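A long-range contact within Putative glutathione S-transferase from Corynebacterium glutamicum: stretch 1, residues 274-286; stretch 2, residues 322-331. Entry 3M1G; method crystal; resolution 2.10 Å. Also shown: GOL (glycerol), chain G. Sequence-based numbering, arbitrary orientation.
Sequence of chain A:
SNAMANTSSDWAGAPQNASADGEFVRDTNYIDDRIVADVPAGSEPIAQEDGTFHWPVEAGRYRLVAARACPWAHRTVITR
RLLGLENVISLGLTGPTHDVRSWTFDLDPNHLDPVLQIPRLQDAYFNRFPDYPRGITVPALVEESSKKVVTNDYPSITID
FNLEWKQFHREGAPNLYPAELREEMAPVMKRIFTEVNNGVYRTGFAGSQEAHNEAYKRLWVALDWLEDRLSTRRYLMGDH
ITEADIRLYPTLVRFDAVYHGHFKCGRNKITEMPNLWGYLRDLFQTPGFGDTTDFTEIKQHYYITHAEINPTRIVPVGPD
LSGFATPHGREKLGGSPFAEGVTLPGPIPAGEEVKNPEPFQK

Stretch 1, residues 274-286: PNLWGYLRDLFQT
Stretch 2 (322-331) SGFATPHGRE

Stretch 1 is a regular helix from Pro274 to Phe284, its i to i+4 bonds running from Gly278 N to Pro274 O (3.1 Å) through to Gln285 N and Arg281 O (2.9 Å). Stretch 2 is mostly irregular: a 3-10 segment at 322-325, then a loop that carries the chain back along the helix toward its N-terminal end. The register follows from two pairs of CA atoms, Arg281 CA to Phe324 CA at 5.3 Å and Gly278 CA to His328 CA at 4.6 Å. Together the stretches bury 760 Å², and Phe324, Arg330 and His328 supply the largest shares.

Phe324 (phi/psi -58/-25, chi1 -89°, chi2 -77°) lays its ring among three helix side chains. Trp277 (chi1 t, chi2 -136°) turns its edge to the Phe324 face, with the six-membered ring centroid 5.4 Å from the Phe324 centroid and the planes at 76°. Leu280 (t, p) brings CG to 3.6 Å from Phe324 CE1. Phe284 (chi1 t, chi2 -86°) meets the ring obliquely, centroids 5.0 Å apart and planes at 43°, while Phe324 CB sits 4.1 Å from the Phe284 centroid, over its face. The spacing i, i+3, i+7 puts these three residues on one side of the helix, so a single aromatic side chain can touch them all.

Polar groups then hold the backbone of the 3-10 segment and the turn after it. Gln285 (m, t, chi3 12°), just past the helix, donates from NE2 to both Phe324 O and Thr326 O, each at 2.9 Å. Arg281 (m, t, m, chi4 172°) donates from NE to Trp277 O at 3.1 Å, which ties the side chain to its own helix, and from NH2 to Thr326 OG1 at 2.9 Å. Thr326 (chi1 p) in turn donates from OG1 to Gly323 O at 2.7 Å. A glycerol, probably from the crystallisation liquor, accepts at O1 from Arg281 NH1 at 3.0 Å.

His328 (-92/-16, chi1 p, chi2 71°) lies against the helix backbone, its CB 3.4 Å from Gly278 O. Asp282 CB stands 3.9 Å from the imidazole centroid, over its face. The backbone N of Arg330 donates to His328 ND1 at 3.0 Å, bracing the ring from within its own loop across Gly329, whose phi of 66° suits glycine.

Arg330 (m, m, m, chi4 174°) points toward the helix and folds over Gly278, with CG 3.5 Å from Gly278 C. The missing side chain there is a steric requirement: an ideal CB on Gly278 would lie 2.9 Å from Arg330 CD. Gly323 obeys the same rule, since its ideal CB would come 2.9 Å from Trp277 CZ2. Asn275 O and Tyr279 CB lie over the guanidinium, and a water joins the loop to the helix, accepting from Arg330 NE at 2.9 Å and donating to Asp282 OD2 at 2.7 Å.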

# COMPACT_ATOMS: atom_id res chain seq x y z
N PRO A 274 -7.49 -1.07 13.99
CA PRO A 274 -8.31 -2.19 14.45
C PRO A 274 -9.82 -1.93 14.48
O PRO A 274 -10.58 -2.80 14.06
CB PRO A 274 -7.80 -2.48 15.87
CG PRO A 274 -6.49 -1.81 15.99
CD PRO A 274 -6.40 -0.73 14.91
N ASN A 275 -10.24 -0.77 15.00
CA ASN A 275 -11.67 -0.48 15.01
C ASN A 275 -12.27 -0.31 13.62
O ASN A 275 -13.32 -0.91 13.33
CB ASN A 275 -11.99 0.70 15.90
CG ASN A 275 -11.73 0.40 17.34
OD1 ASN A 275 -12.33 -0.50 17.89
ND2 ASN A 275 -10.79 1.09 17.93
N LEU A 276 -11.60 0.45 12.75
CA LEU A 276 -12.11 0.62 11.38
C LEU A 276 -12.18 -0.70 10.66
O LEU A 276 -13.11 -0.92 9.87
CB LEU A 276 -11.25 1.60 10.58
CG LEU A 276 -11.41 3.08 11.00
CD1 LEU A 276 -10.29 3.94 10.35
CD2 LEU A 276 -12.76 3.59 10.61
N TRP A 277 -11.18 -1.56 10.87
CA TRP A 277 -11.15 -2.84 10.15
C TRP A 277 -12.24 -3.82 10.61
O TRP A 277 -12.83 -4.51 9.79
CB TRP A 277 -9.77 -3.49 10.28
CG TRP A 277 -9.55 -4.82 9.63
CD1 TRP A 277 -8.92 -5.85 10.19
CD2 TRP A 277 -9.91 -5.26 8.28
NE1 TRP A 277 -8.85 -6.92 9.33
CE2 TRP A 277 -9.46 -6.59 8.15
CE3 TRP A 277 -10.58 -4.67 7.20
CZ2 TRP A 277 -9.62 -7.34 6.97
CZ3 TRP A 277 -10.78 -5.43 6.02
CH2 TRP A 277 -10.29 -6.75 5.93
N GLY A 278 -12.46 -3.90 11.92
CA GLY A 278 -13.59 -4.63 12.49
C GLY A 278 -14.91 -4.11 11.95
O GLY A 278 -15.74 -4.88 11.46
N TYR A 279 -15.09 -2.80 12.00
CA TYR A 279 -16.28 -2.12 11.44
C TYR A 279 -16.49 -2.41 9.96
O TYR A 279 -17.59 -2.74 9.52
CB TYR A 279 -16.15 -0.63 11.74
CG TYR A 279 -17.09 0.35 11.04
CD1 TYR A 279 -18.31 0.65 11.56
CD2 TYR A 279 -16.68 1.00 9.87
CE1 TYR A 279 -19.13 1.58 10.95
CE2 TYR A 279 -17.49 1.94 9.26
CZ TYR A 279 -18.73 2.22 9.81
OH TYR A 279 -19.56 3.15 9.24
N LEU A 280 -15.44 -2.27 9.17
CA LEU A 280 -15.52 -2.55 7.74
C LEU A 280 -15.94 -3.97 7.44
O LEU A 280 -16.78 -4.21 6.56
CB LEU A 280 -14.20 -2.21 7.05
CG LEU A 280 -14.11 -2.45 5.52
CD1 LEU A 280 -15.25 -1.79 4.73
CD2 LEU A 280 -12.68 -2.02 4.97
N ARG A 281 -15.38 -4.93 8.15
CA ARG A 281 -15.77 -6.32 7.94
C ARG A 281 -17.24 -6.59 8.33
O ARG A 281 -17.95 -7.32 7.62
CB ARG A 281 -14.82 -7.25 8.72
CG ARG A 281 -13.44 -7.37 8.06
CD ARG A 281 -12.52 -8.22 8.87
NE ARG A 281 -12.11 -7.56 10.10
CZ ARG A 281 -11.42 -8.14 11.08
NH1 ARG A 281 -11.04 -7.43 12.13
NH2 ARG A 281 -11.08 -9.43 11.00
N ASP A 282 -17.65 -6.03 9.46
CA ASP A 282 -19.03 -6.15 10.02
C ASP A 282 -20.03 -5.64 8.96
O ASP A 282 -20.96 -6.33 8.59
CB ASP A 282 -19.04 -5.31 11.32
CG ASP A 282 -20.33 -5.42 12.16
OD1 ASP A 282 -21.23 -6.20 11.86
OD2 ASP A 282 -20.38 -4.72 13.20
N LEU A 283 -19.78 -4.47 8.40
CA LEU A 283 -20.62 -3.94 7.33
C LEU A 283 -20.56 -4.78 6.06
O LEU A 283 -21.61 -5.12 5.48
CB LEU A 283 -20.21 -2.51 7.00
CG LEU A 283 -20.47 -1.42 8.06
CD1 LEU A 283 -20.00 -0.07 7.51
CD2 LEU A 283 -21.98 -1.38 8.47
N PHE A 284 -19.35 -5.14 5.62
CA PHE A 284 -19.19 -5.93 4.40
C PHE A 284 -20.02 -7.20 4.46
O PHE A 284 -20.66 -7.56 3.48
CB PHE A 284 -17.71 -6.29 4.13
CG PHE A 284 -17.51 -7.09 2.87
CD1 PHE A 284 -17.63 -8.48 2.88
CD2 PHE A 284 -17.24 -6.43 1.66
CE1 PHE A 284 -17.49 -9.22 1.68
CE2 PHE A 284 -17.08 -7.17 0.47
CZ PHE A 284 -17.20 -8.57 0.49
N GLN A 285 -20.02 -7.84 5.61
CA GLN A 285 -20.72 -9.12 5.81
C GLN A 285 -22.23 -8.96 5.98
O GLN A 285 -22.92 -9.95 6.11
CB GLN A 285 -20.11 -9.88 6.98
CG GLN A 285 -18.62 -10.19 6.76
CD GLN A 285 -17.88 -10.67 7.98
OE1 GLN A 285 -18.48 -11.01 9.00
NE2 GLN A 285 -16.54 -10.71 7.88
N THR A 286 -22.73 -7.73 5.92
CA THR A 286 -24.17 -7.45 6.06
C THR A 286 -24.81 -7.37 4.67
O THR A 286 -24.22 -6.80 3.73
CB THR A 286 -24.38 -6.13 6.82
OG1 THR A 286 -23.71 -6.21 8.09
CG2 THR A 286 -25.87 -5.77 7.01
N SER A 322 -8.96 -11.52 1.23
CA SER A 322 -9.61 -12.63 1.88
C SER A 322 -10.02 -12.27 3.32
O SER A 322 -10.96 -12.83 3.86
CB SER A 322 -8.73 -13.89 1.82
OG SER A 322 -7.58 -13.71 2.62
N GLY A 323 -9.36 -11.28 3.93
CA GLY A 323 -9.69 -10.81 5.26
C GLY A 323 -11.10 -10.27 5.46
O GLY A 323 -11.58 -10.26 6.57
N PHE A 324 -11.74 -9.80 4.38
CA PHE A 324 -13.08 -9.22 4.44
C PHE A 324 -14.11 -10.21 5.01
O PHE A 324 -15.10 -9.78 5.56
CB PHE A 324 -13.56 -8.74 3.05
CG PHE A 324 -13.19 -7.32 2.73
CD1 PHE A 324 -13.88 -6.27 3.28
CD2 PHE A 324 -12.10 -7.05 1.95
CE1 PHE A 324 -13.53 -4.97 2.98
CE2 PHE A 324 -11.73 -5.73 1.65
CZ PHE A 324 -12.44 -4.71 2.15
N ALA A 325 -13.83 -11.49 4.87
CA ALA A 325 -14.72 -12.57 5.30
C ALA A 325 -14.42 -13.13 6.69
O ALA A 325 -15.11 -14.02 7.12
CB ALA A 325 -14.69 -13.75 4.26
N THR A 326 -13.42 -12.61 7.39
CA THR A 326 -13.01 -13.17 8.65
C THR A 326 -13.85 -12.60 9.81
O THR A 326 -14.43 -11.51 9.67
CB THR A 326 -11.49 -12.90 8.92
OG1 THR A 326 -11.23 -11.48 8.96
CG2 THR A 326 -10.61 -13.61 7.85
N PRO A 327 -13.93 -13.32 10.95
CA PRO A 327 -14.69 -12.80 12.11
C PRO A 327 -14.20 -11.42 12.54
O PRO A 327 -13.00 -11.20 12.71
CB PRO A 327 -14.40 -13.83 13.22
CG PRO A 327 -14.15 -15.14 12.45
CD PRO A 327 -13.39 -14.67 11.21
N HIS A 328 -15.14 -10.50 12.73
CA HIS A 328 -14.82 -9.09 12.94
C HIS A 328 -14.67 -8.67 14.41
O HIS A 328 -14.16 -7.59 14.69
CB HIS A 328 -15.85 -8.21 12.23
CG HIS A 328 -17.27 -8.51 12.62
ND1 HIS A 328 -17.78 -8.18 13.85
CD2 HIS A 328 -18.28 -9.07 11.92
CE1 HIS A 328 -19.04 -8.58 13.91
NE2 HIS A 328 -19.36 -9.13 12.75
N GLY A 329 -15.13 -9.48 15.34
CA GLY A 329 -15.06 -9.13 16.76
C GLY A 329 -15.88 -7.94 17.30
O GLY A 329 -15.71 -7.55 18.45
N ARG A 330 -16.77 -7.37 16.51
CA ARG A 330 -17.49 -6.16 16.92
C ARG A 330 -18.72 -6.41 17.83
O ARG A 330 -19.27 -5.45 18.39
CB ARG A 330 -17.90 -5.35 15.67
CG ARG A 330 -16.68 -4.92 14.83
CD ARG A 330 -15.90 -3.81 15.50
NE ARG A 330 -16.63 -2.52 15.44
CZ ARG A 330 -16.23 -1.41 16.04
NH1 ARG A 330 -15.09 -1.41 16.74
NH2 ARG A 330 -16.94 -0.30 15.96
N GLU A 331 -19.15 -7.67 17.96
CA GLU A 331 -20.24 -8.06 18.88
C GLU A 331 -19.92 -7.66 20.32
O GLU A 331 -20.84 -7.43 21.09
CB GLU A 331 -20.54 -9.58 18.89
CG GLU A 331 -20.93 -10.15 17.53
CD GLU A 331 -19.69 -10.55 16.64
OE1 GLU A 331 -18.49 -10.42 17.07
OE2 GLU A 331 -19.94 -10.99 15.49
C1 GOL G . -10.43 -10.00 14.50
O1 GOL G . -9.42 -9.24 13.86
C2 GOL G . -10.50 -9.64 15.99
O2 GOL G . -9.19 -9.62 16.51
C3 GOL G . -11.36 -10.63 16.80
O3 GOL G . -12.19 -11.44 15.98
O HOH W 1 -18.85 -2.53 13.63
O HOH W 2 -20.99 -10.55 10.23